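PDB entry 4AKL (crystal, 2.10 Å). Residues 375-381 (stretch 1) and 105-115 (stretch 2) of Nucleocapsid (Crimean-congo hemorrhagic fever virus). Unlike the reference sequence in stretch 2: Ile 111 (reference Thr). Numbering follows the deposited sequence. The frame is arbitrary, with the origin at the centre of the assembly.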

ATOM      1  N   MET A 375      -8.981  -3.325   6.931  1.00 31.79           N
ATOM      2  CA  MET A 375      -9.690  -2.981   5.701  1.00 30.86           C
ATOM      3  C   MET A 375      -8.881  -3.292   4.471  1.00 29.60           C
ATOM      4  O   MET A 375      -7.660  -3.104   4.471  1.00 29.74           O
ATOM      5  CB  MET A 375     -10.023  -1.482   5.701  1.00 29.93           C
ATOM      6  CG  MET A 375     -10.957  -1.070   4.614  1.00 30.57           C
ATOM      7  SD  MET A 375     -11.435   0.677   4.776  1.00 31.79           S
ATOM      8  CE  MET A 375     -12.594   0.574   6.077  1.00 27.25           C
ATOM      9  N   HIS A 376      -9.543  -3.756   3.435  1.00 29.24           N
ATOM     10  CA  HIS A 376      -8.873  -4.018   2.128  1.00 28.85           C
ATOM     11  C   HIS A 376      -8.420  -2.709   1.547  1.00 27.57           C
ATOM     12  O   HIS A 376      -9.143  -1.685   1.646  1.00 26.61           O
ATOM     13  CB  HIS A 376      -9.801  -4.752   1.192  1.00 29.44           C
ATOM     14  CG  HIS A 376      -9.170  -5.235  -0.084  1.00 30.15           C
ATOM     15  ND1 HIS A 376      -8.901  -4.402  -1.139  1.00 29.60           N
ATOM     16  CD2 HIS A 376      -8.791  -6.474  -0.480  1.00 31.85           C
ATOM     17  CE1 HIS A 376      -8.376  -5.101  -2.125  1.00 31.60           C
ATOM     18  NE2 HIS A 376      -8.304  -6.365  -1.754  1.00 28.99           N
ATOM     19  N   PRO A 377      -7.207  -2.696   0.899  1.00 27.84           N
ATOM     20  CA  PRO A 377      -6.627  -1.450   0.417  1.00 27.12           C
ATOM     21  C   PRO A 377      -7.299  -0.746  -0.733  1.00 26.62           C
ATOM     22  O   PRO A 377      -6.899   0.396  -1.082  1.00 25.52           O
ATOM     23  CB  PRO A 377      -5.220  -1.875  -0.038  1.00 28.61           C
ATOM     24  CG  PRO A 377      -5.304  -3.327  -0.323  1.00 29.45           C
ATOM     25  CD  PRO A 377      -6.242  -3.803   0.757  1.00 28.87           C
ATOM     26  N   ALA A 378      -8.276  -1.397  -1.324  1.00 26.55           N
ATOM     27  CA  ALA A 378      -9.048  -0.844  -2.438  1.00 26.56           C
ATOM     28  C   ALA A 378     -10.348  -0.224  -1.942  1.00 25.89           C
ATOM     29  O   ALA A 378     -11.138   0.206  -2.769  1.00 26.19           O
ATOM     30  CB  ALA A 378      -9.355  -1.908  -3.443  1.00 26.54           C
ATOM     31  N   VAL A 379     -10.561  -0.188  -0.619  1.00 25.95           N
ATOM     32  CA  VAL A 379     -11.783   0.358  -0.045  1.00 26.18           C
ATOM     33  C   VAL A 379     -11.581   1.830   0.369  1.00 25.94           C
ATOM     34  O   VAL A 379     -10.667   2.156   1.152  1.00 26.37           O
ATOM     35  CB  VAL A 379     -12.281  -0.480   1.140  1.00 27.01           C
ATOM     36  CG1 VAL A 379     -13.607   0.119   1.771  1.00 27.21           C
ATOM     37  CG2 VAL A 379     -12.481  -1.937   0.700  1.00 26.12           C
ATOM     38  N   LEU A 380     -12.410   2.708  -0.195  1.00 25.33           N
ATOM     39  CA  LEU A 380     -12.402   4.128   0.125  1.00 25.27           C
ATOM     40  C   LEU A 380     -12.973   4.440   1.503  1.00 25.51           C
ATOM     41  O   LEU A 380     -13.830   3.738   1.999  1.00 26.16           O
ATOM     42  CB  LEU A 380     -13.155   4.922  -0.932  1.00 25.54           C
ATOM     43  CG  LEU A 380     -13.003   6.462  -0.898  1.00 25.57           C
ATOM     44  CD1 LEU A 380     -11.517   6.908  -1.020  1.00 23.45           C
ATOM     45  CD2 LEU A 380     -13.812   7.084  -2.011  1.00 27.76           C
ATOM     46  N   THR A 381     -12.445   5.492   2.104  1.00 25.94           N
ATOM     47  CA  THR A 381     -12.931   6.091   3.352  1.00 26.47           C
ATOM     48  C   THR A 381     -12.698   7.599   3.232  1.00 26.82           C
ATOM     49  O   THR A 381     -11.942   8.057   2.339  1.00 25.71           O
ATOM     50  CB  THR A 381     -12.168   5.643   4.656  1.00 27.11           C
ATOM     51  OG1 THR A 381     -10.797   6.001   4.536  1.00 25.59           O
ATOM     52  CG2 THR A 381     -12.279   4.157   4.912  1.00 26.60           C
TER
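Stretch 2 (105-115) SWDESYIELKV

How does stretch 2 lie on stretch 1? The end of a helix that begins earlier in the chain and a helical segment beginning at Tyr 110, linked through a type I turn from Asp 107 to Tyr 110, pack against a chain without regular structure that makes its own type I turn from His 376 to Val 379. Trp 106, Tyr 110 and Leu 113 provide most of stretch 2's side of the contact, and Leu 113 comes opposite His 376, their CA atoms 6.6 Å apart; the nearest CA pairs, His 376 with Leu 113, Ala 378 with Trp 106 and Val 379 with Lys 114, follow no steady order along the two chains.

What holds the His 376 ring? Its t rotamer at chi1 comes with a bond inside the turn, Ala 378 N donating to His 376 ND1 at 3.1 Å. Leu 113, m at chi1 and t at chi2, lays CD1 over one face, 4.1 Å from the centroid of the His 376 ring. Trp 106 CB lies 3.7 Å from His 376 NE2; the two aromatic rings are near parallel but slid apart.

Where does Trp 106 direct its indole? With chi1 at 44° (p), Trp 106 brings its CE3 to 3.6 Å from Ala 378 CB, an apolar contact.

Why does Tyr 110 reach so far? The CA-to-CB bond of Tyr 110 points sideways, but with chi1 t the end of the side chain comes nearer, and Tyr 110 OH accepts a hydrogen bond from Leu 380 N at 3.1 Å. Val 379, also t, sets CG2 3.8 Å from Leu 113 CB. One water bridges Leu 113 O and His 376 N.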

ATOM      1  N   SER A 105     -11.966 -10.696  -7.877  1.00 41.97           N
ATOM      2  CA  SER A 105     -11.996 -11.280  -6.522  1.00 41.72           C
ATOM      3  C   SER A 105     -12.311 -10.244  -5.422  1.00 39.69           C
ATOM      4  O   SER A 105     -12.995 -10.561  -4.429  1.00 39.25           O
ATOM      5  CB  SER A 105     -10.700 -12.091  -6.207  1.00 42.55           C
ATOM      6  OG  SER A 105      -9.554 -11.277  -6.134  1.00 40.85           O
ATOM      7  N   TRP A 106     -11.822  -9.016  -5.619  1.00 38.15           N
ATOM      8  CA  TRP A 106     -12.134  -7.887  -4.751  1.00 36.21           C
ATOM      9  C   TRP A 106     -13.127  -6.903  -5.353  1.00 35.91           C
ATOM     10  O   TRP A 106     -13.999  -6.387  -4.628  1.00 36.83           O
ATOM     11  CB  TRP A 106     -10.840  -7.149  -4.304  1.00 35.67           C
ATOM     12  CG  TRP A 106      -9.772  -6.877  -5.331  1.00 34.22           C
ATOM     13  CD1 TRP A 106      -8.829  -7.750  -5.793  1.00 35.75           C
ATOM     14  CD2 TRP A 106      -9.526  -5.652  -5.981  1.00 32.33           C
ATOM     15  NE1 TRP A 106      -8.027  -7.152  -6.703  1.00 34.55           N
ATOM     16  CE2 TRP A 106      -8.421  -5.852  -6.838  1.00 33.25           C
ATOM     17  CE3 TRP A 106     -10.125  -4.404  -5.931  1.00 31.36           C
ATOM     18  CZ2 TRP A 106      -7.907  -4.852  -7.636  1.00 32.23           C
ATOM     19  CZ3 TRP A 106      -9.627  -3.404  -6.738  1.00 30.70           C
ATOM     20  CH2 TRP A 106      -8.513  -3.630  -7.568  1.00 31.06           C
ATOM     21  N   ASP A 107     -13.021  -6.614  -6.650  1.00 35.66           N
ATOM     22  CA  ASP A 107     -13.901  -5.632  -7.310  1.00 35.15           C
ATOM     23  C   ASP A 107     -15.389  -6.036  -7.282  1.00 35.41           C
ATOM     24  O   ASP A 107     -16.249  -5.208  -6.959  1.00 34.63           O
ATOM     25  CB  ASP A 107     -13.406  -5.355  -8.758  1.00 35.09           C
ATOM     26  CG  ASP A 107     -14.362  -4.458  -9.575  1.00 36.33           C
ATOM     27  OD1 ASP A 107     -14.669  -3.309  -9.131  1.00 32.61           O
ATOM     28  OD2 ASP A 107     -14.774  -4.912 -10.704  1.00 37.56           O
ATOM     29  N   GLU A 108     -15.688  -7.280  -7.599  1.00 36.16           N
ATOM     30  CA  GLU A 108     -17.076  -7.775  -7.581  1.00 37.48           C
ATOM     31  C   GLU A 108     -17.598  -8.041  -6.144  1.00 36.88           C
ATOM     32  O   GLU A 108     -18.787  -8.314  -5.929  1.00 37.41           O
ATOM     33  CB  GLU A 108     -17.220  -9.030  -8.476  1.00 39.46           C
ATOM     34  CG  GLU A 108     -17.235  -8.668  -9.957  1.00 42.11           C
ATOM     35  CD  GLU A 108     -17.541  -9.865 -10.886  1.00 47.21           C
ATOM     36  OE1 GLU A 108     -17.695 -11.030 -10.425  1.00 49.20           O
ATOM     37  OE2 GLU A 108     -17.628  -9.616 -12.114  1.00 51.83           O
ATOM     38  N   SER A 109     -16.701  -7.950  -5.172  1.00 35.83           N
ATOM     39  CA  SER A 109     -17.046  -8.103  -3.756  1.00 35.23           C
ATOM     40  C   SER A 109     -16.936  -6.782  -3.016  1.00 33.17           C
ATOM     41  O   SER A 109     -16.954  -6.802  -1.809  1.00 33.55           O
ATOM     42  CB  SER A 109     -16.121  -9.140  -3.101  1.00 35.69           C
ATOM     43  OG  SER A 109     -16.496 -10.408  -3.576  1.00 38.01           O
ATOM     44  N   TYR A 110     -16.847  -5.656  -3.747  1.00 31.34           N
ATOM     45  CA  TYR A 110     -16.666  -4.345  -3.141  1.00 29.42           C
ATOM     46  C   TYR A 110     -17.689  -4.120  -2.009  1.00 29.15           C
ATOM     47  O   TYR A 110     -17.320  -3.649  -0.962  1.00 28.71           O
ATOM     48  CB  TYR A 110     -16.722  -3.181  -4.149  1.00 28.26           C
ATOM     49  CG  TYR A 110     -16.218  -1.915  -3.491  1.00 27.45           C
ATOM     50  CD1 TYR A 110     -14.859  -1.593  -3.495  1.00 26.57           C
ATOM     51  CD2 TYR A 110     -17.109  -1.054  -2.795  1.00 26.60           C
ATOM     52  CE1 TYR A 110     -14.385  -0.420  -2.846  1.00 25.37           C
ATOM     53  CE2 TYR A 110     -16.662   0.066  -2.157  1.00 24.93           C
ATOM     54  CZ  TYR A 110     -15.297   0.392  -2.183  1.00 24.78           C
ATOM     55  OH  TYR A 110     -14.873   1.515  -1.555  1.00 23.53           O
ATOM     56  N   ILE A 111     -18.939  -4.472  -2.232  1.00 29.38           N
ATOM     57  CA  ILE A 111     -20.000  -4.234  -1.275  1.00 30.04           C
ATOM     58  C   ILE A 111     -19.664  -4.935   0.080  1.00 30.62           C
ATOM     59  O   ILE A 111     -19.854  -4.368   1.154  1.00 30.47           O
ATOM     60  CB  ILE A 111     -21.351  -4.668  -1.910  1.00 31.13           C
ATOM     61  CG1 ILE A 111     -21.722  -3.691  -3.061  1.00 31.12           C
ATOM     62  CG2 ILE A 111     -22.449  -4.715  -0.913  1.00 31.88           C
ATOM     63  CD1 ILE A 111     -22.930  -4.267  -4.004  1.00 35.12           C
ATOM     64  N   GLU A 112     -19.172  -6.182   0.011  1.00 31.76           N
ATOM     65  CA  GLU A 112     -18.778  -6.926   1.192  1.00 32.04           C
ATOM     66  C   GLU A 112     -17.549  -6.350   1.851  1.00 30.65           C
ATOM     67  O   GLU A 112     -17.438  -6.385   3.087  1.00 30.46           O
ATOM     68  CB  GLU A 112     -18.531  -8.393   0.836  1.00 33.37           C
ATOM     69  CG  GLU A 112     -18.215  -9.250   1.998  1.00 35.55           C
ATOM     70  CD  GLU A 112     -18.194 -10.742   1.652  1.00 38.22           C
ATOM     71  OE1 GLU A 112     -17.824 -11.123   0.519  1.00 41.34           O
ATOM     72  OE2 GLU A 112     -18.538 -11.507   2.518  1.00 39.90           O
ATOM     73  N   LEU A 113     -16.624  -5.833   1.059  1.00 29.52           N
ATOM     74  CA  LEU A 113     -15.361  -5.308   1.597  1.00 28.75           C
ATOM     75  C   LEU A 113     -15.538  -3.957   2.323  1.00 28.07           C
ATOM     76  O   LEU A 113     -14.704  -3.544   3.123  1.00 27.24           O
ATOM     77  CB  LEU A 113     -14.259  -5.261   0.485  1.00 28.40           C
ATOM     78  CG  LEU A 113     -13.721  -6.602  -0.097  1.00 30.59           C
ATOM     79  CD1 LEU A 113     -12.690  -6.317  -1.265  1.00 30.42           C
ATOM     80  CD2 LEU A 113     -13.082  -7.504   0.956  1.00 29.65           C
ATOM     81  N   LYS A 114     -16.651  -3.283   2.068  1.00 28.15           N
ATOM     82  CA  LYS A 114     -17.045  -2.120   2.844  1.00 27.69           C
ATOM     83  C   LYS A 114     -17.412  -2.570   4.309  1.00 28.26           C
ATOM     84  O   LYS A 114     -17.447  -1.739   5.200  1.00 27.60           O
ATOM     85  CB  LYS A 114     -18.274  -1.405   2.207  1.00 28.06           C
ATOM     86  CG  LYS A 114     -18.021  -0.517   0.998  1.00 28.67           C
ATOM     87  CD  LYS A 114     -19.365   0.045   0.389  1.00 29.79           C
ATOM     88  CE  LYS A 114     -20.249   0.817   1.384  1.00 30.95           C
ATOM     89  NZ  LYS A 114     -21.213   1.744   0.695  1.00 33.36           N
ATOM     90  N   VAL A 115     -17.680  -3.840   4.512  1.00 28.33           N
ATOM     91  CA  VAL A 115     -18.166  -4.373   5.779  1.00 30.05           C
ATOM     92  C   VAL A 115     -17.162  -5.315   6.464  1.00 31.40           C
ATOM     93  O   VAL A 115     -16.948  -5.203   7.657  1.00 31.43           O
ATOM     94  CB  VAL A 115     -19.498  -5.131   5.552  1.00 30.73           C
ATOM     95  CG1 VAL A 115     -19.994  -5.770   6.812  1.00 31.27           C
ATOM     96  CG2 VAL A 115     -20.613  -4.157   4.946  1.00 30.48           C
TER
HETATM   97  O   HOH W   1     -12.345  -4.740   3.715  1.00 28.82           O